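Local coordinates for mitochondrial dynamics protein MID49 (Mus musculus, PDB 4WOY), which recruits the fission GTPase DNM1L (Drp1) to the mitochondrial surface and regulates its GTPase activity; this chain is the nucleotidyltransferase-like cytosolic part of the receptor, at residues W155-V158 with L163-K166. The protein carries 1 engineered substitution. Numbering follows the deposited sequence.
Sequences WPDV and LLLK
With chi1 at 75°, Trp155 holds CG between its own N and carbonyl carbon, which swings the indole across the neighbouring strand and over Leu164. The backbone brings Leu164 CB to the indole face: a CH-pi contact 3.9 Å from the six-membered ring centroid, 19° off the normal. With CG anti to the carbonyl carbon (chi1 -71°), Leu164 sends CD1 along the same face to 3.9 Å from Trp155 NE1. The far rim of the indole meets Lys166 edge-on, with Trp155 CZ3 3.3 Å from Lys166 CB. The backbones of Trp155 and Leu164 form an antiparallel hydrogen-bonded pair, Trp155 N to Leu164 O at 3.1 Å and Leu164 N to Trp155 O at 2.7 Å. Asp157, just past the strand, lays CB against Leu164 CG at 4.0 Å. Next along the hairpin, Pro156 and Leu163 form a non-hydrogen-bonded pair whose side chains lie on the face opposite Trp155 and Leu164, with Leu163 CD2 4.0 Å from Pro156 CA. Lys166 NZ forms a salt bridge with Glu173, while Leu163 packs on Trp143 of helix 143-150 and Leu35 of helix 18-42. Edge strand 153-156 pairs with 162-166, and that with 173-182, in the nucleotidyltransferase-like domain's mixed sheet.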
ATOM      1  N   TRP A 155       7.629  -2.576  18.265  1.00 64.91           N
ATOM      2  CA  TRP A 155       6.410  -2.951  18.971  1.00 75.16           C
ATOM      3  C   TRP A 155       5.164  -2.838  18.081  1.00 75.49           C
ATOM      4  O   TRP A 155       5.106  -2.001  17.178  1.00 78.61           O
ATOM      5  CB  TRP A 155       6.230  -2.091  20.230  1.00 86.79           C
ATOM      6  CG  TRP A 155       5.776  -0.691  19.952  1.00 93.28           C
ATOM      7  CD1 TRP A 155       4.494  -0.224  19.988  1.00 97.43           C
ATOM      8  CD2 TRP A 155       6.601   0.431  19.610  1.00101.08           C
ATOM      9  NE1 TRP A 155       4.469   1.117  19.679  1.00105.34           N
ATOM     10  CE2 TRP A 155       5.751   1.542  19.444  1.00104.72           C
ATOM     11  CE3 TRP A 155       7.974   0.602  19.421  1.00 98.89           C
ATOM     12  CZ2 TRP A 155       6.233   2.807  19.098  1.00 98.73           C
ATOM     13  CZ3 TRP A 155       8.443   1.855  19.081  1.00 93.76           C
ATOM     14  CH2 TRP A 155       7.579   2.941  18.926  1.00 90.95           C
ATOM     15  N   PRO A 156       4.174  -3.706  18.328  1.00 62.04           N
ATOM     16  CA  PRO A 156       2.894  -3.692  17.608  1.00 61.40           C
ATOM     17  C   PRO A 156       2.009  -2.495  17.963  1.00 67.45           C
ATOM     18  O   PRO A 156       1.871  -2.134  19.128  1.00 80.54           O
ATOM     19  CB  PRO A 156       2.224  -5.010  18.040  1.00 52.08           C
ATOM     20  CG  PRO A 156       3.347  -5.856  18.567  1.00 54.77           C
ATOM     21  CD  PRO A 156       4.303  -4.887  19.196  1.00 57.95           C
ATOM     22  N   ASP A 157       1.438  -1.878  16.941  1.00 61.32           N
ATOM     23  CA  ASP A 157       0.575  -0.708  17.072  1.00 67.82           C
ATOM     24  C   ASP A 157      -0.852  -1.124  17.495  1.00 77.56           C
ATOM     25  O   ASP A 157      -1.245  -2.275  17.323  1.00 81.45           O
ATOM     26  CB  ASP A 157       0.586   0.075  15.765  1.00 67.80           C
ATOM     27  CG  ASP A 157      -0.233   1.330  15.825  1.00 69.89           C
ATOM     28  OD1 ASP A 157      -0.682   1.698  16.921  1.00 74.18           O
ATOM     29  OD2 ASP A 157      -0.376   1.988  14.776  1.00 73.63           O
ATOM     30  N   VAL A 158      -1.599  -0.200  18.092  1.00 87.80           N
ATOM     31  CA  VAL A 158      -3.004  -0.424  18.465  1.00100.86           C
ATOM     32  C   VAL A 158      -4.138  -0.152  17.423  1.00114.23           C
ATOM     33  O   VAL A 158      -5.043   0.652  17.685  1.00108.17           O
ATOM     34  CB  VAL A 158      -3.302   0.409  19.701  1.00107.78           C
ATOM     35  CG1 VAL A 158      -2.475  -0.104  20.870  1.00108.02           C
ATOM     36  CG2 VAL A 158      -2.964   1.872  19.436  1.00113.90           C
ATOM     37  N   LEU A 163       3.624  -2.783  12.674  1.00 52.90           N
ATOM     38  CA  LEU A 163       4.775  -2.918  13.546  1.00 53.54           C
ATOM     39  C   LEU A 163       5.496  -1.582  13.569  1.00 46.71           C
ATOM     40  O   LEU A 163       5.978  -1.125  12.539  1.00 42.50           O
ATOM     41  CB  LEU A 163       5.697  -4.013  13.024  1.00 56.85           C
ATOM     42  CG  LEU A 163       5.240  -5.430  13.371  1.00 55.38           C
ATOM     43  CD1 LEU A 163       6.164  -6.464  12.721  1.00 50.67           C
ATOM     44  CD2 LEU A 163       5.125  -5.622  14.866  1.00 51.93           C
ATOM     45  N   LEU A 164       5.610  -0.952  14.730  1.00 56.46           N
ATOM     46  CA  LEU A 164       6.234   0.364  14.742  1.00 54.64           C
ATOM     47  C   LEU A 164       7.697   0.226  15.135  1.00 49.55           C
ATOM     48  O   LEU A 164       8.056  -0.464  16.089  1.00 56.09           O
ATOM     49  CB  LEU A 164       5.501   1.332  15.694  1.00 67.23           C
ATOM     50  CG  LEU A 164       4.097   1.845  15.301  1.00 72.88           C
ATOM     51  CD1 LEU A 164       3.569   2.868  16.310  1.00 69.75           C
ATOM     52  CD2 LEU A 164       4.045   2.430  13.891  1.00 79.23           C
ATOM     53  N   LEU A 165       8.547   0.888  14.359  1.00 52.06           N
ATOM     54  CA  LEU A 165       9.967   0.796  14.574  1.00 64.07           C
ATOM     55  C   LEU A 165      10.654   2.101  15.018  1.00 65.83           C
ATOM     56  O   LEU A 165      10.712   3.087  14.271  1.00 65.46           O
ATOM     57  CB  LEU A 165      10.612   0.280  13.296  1.00 57.80           C
ATOM     58  CG  LEU A 165      12.078   0.104  13.627  1.00 62.49           C
ATOM     59  CD1 LEU A 165      12.146  -0.898  14.723  1.00 68.18           C
ATOM     60  CD2 LEU A 165      12.938  -0.361  12.491  1.00 67.11           C
ATOM     61  N   LYS A 166      11.150   2.061  16.257  1.00 65.71           N
ATOM     62  CA  LYS A 166      11.898   3.118  16.940  1.00 70.07           C
ATOM     63  C   LYS A 166      13.313   2.619  17.286  1.00 76.79           C
ATOM     64  O   LYS A 166      13.479   1.629  17.980  1.00 83.63           O
ATOM     65  CB  LYS A 166      11.148   3.576  18.203  1.00 81.37           C
ATOM     66  CG  LYS A 166      11.544   4.926  18.781  1.00116.28           C
ATOM     67  CD  LYS A 166      11.177   6.132  17.947  1.00113.89           C
ATOM     68  CE  LYS A 166      11.589   7.393  18.716  1.00117.53           C
ATOM     69  NZ  LYS A 166      11.575   8.673  17.944  1.00108.61           N
TER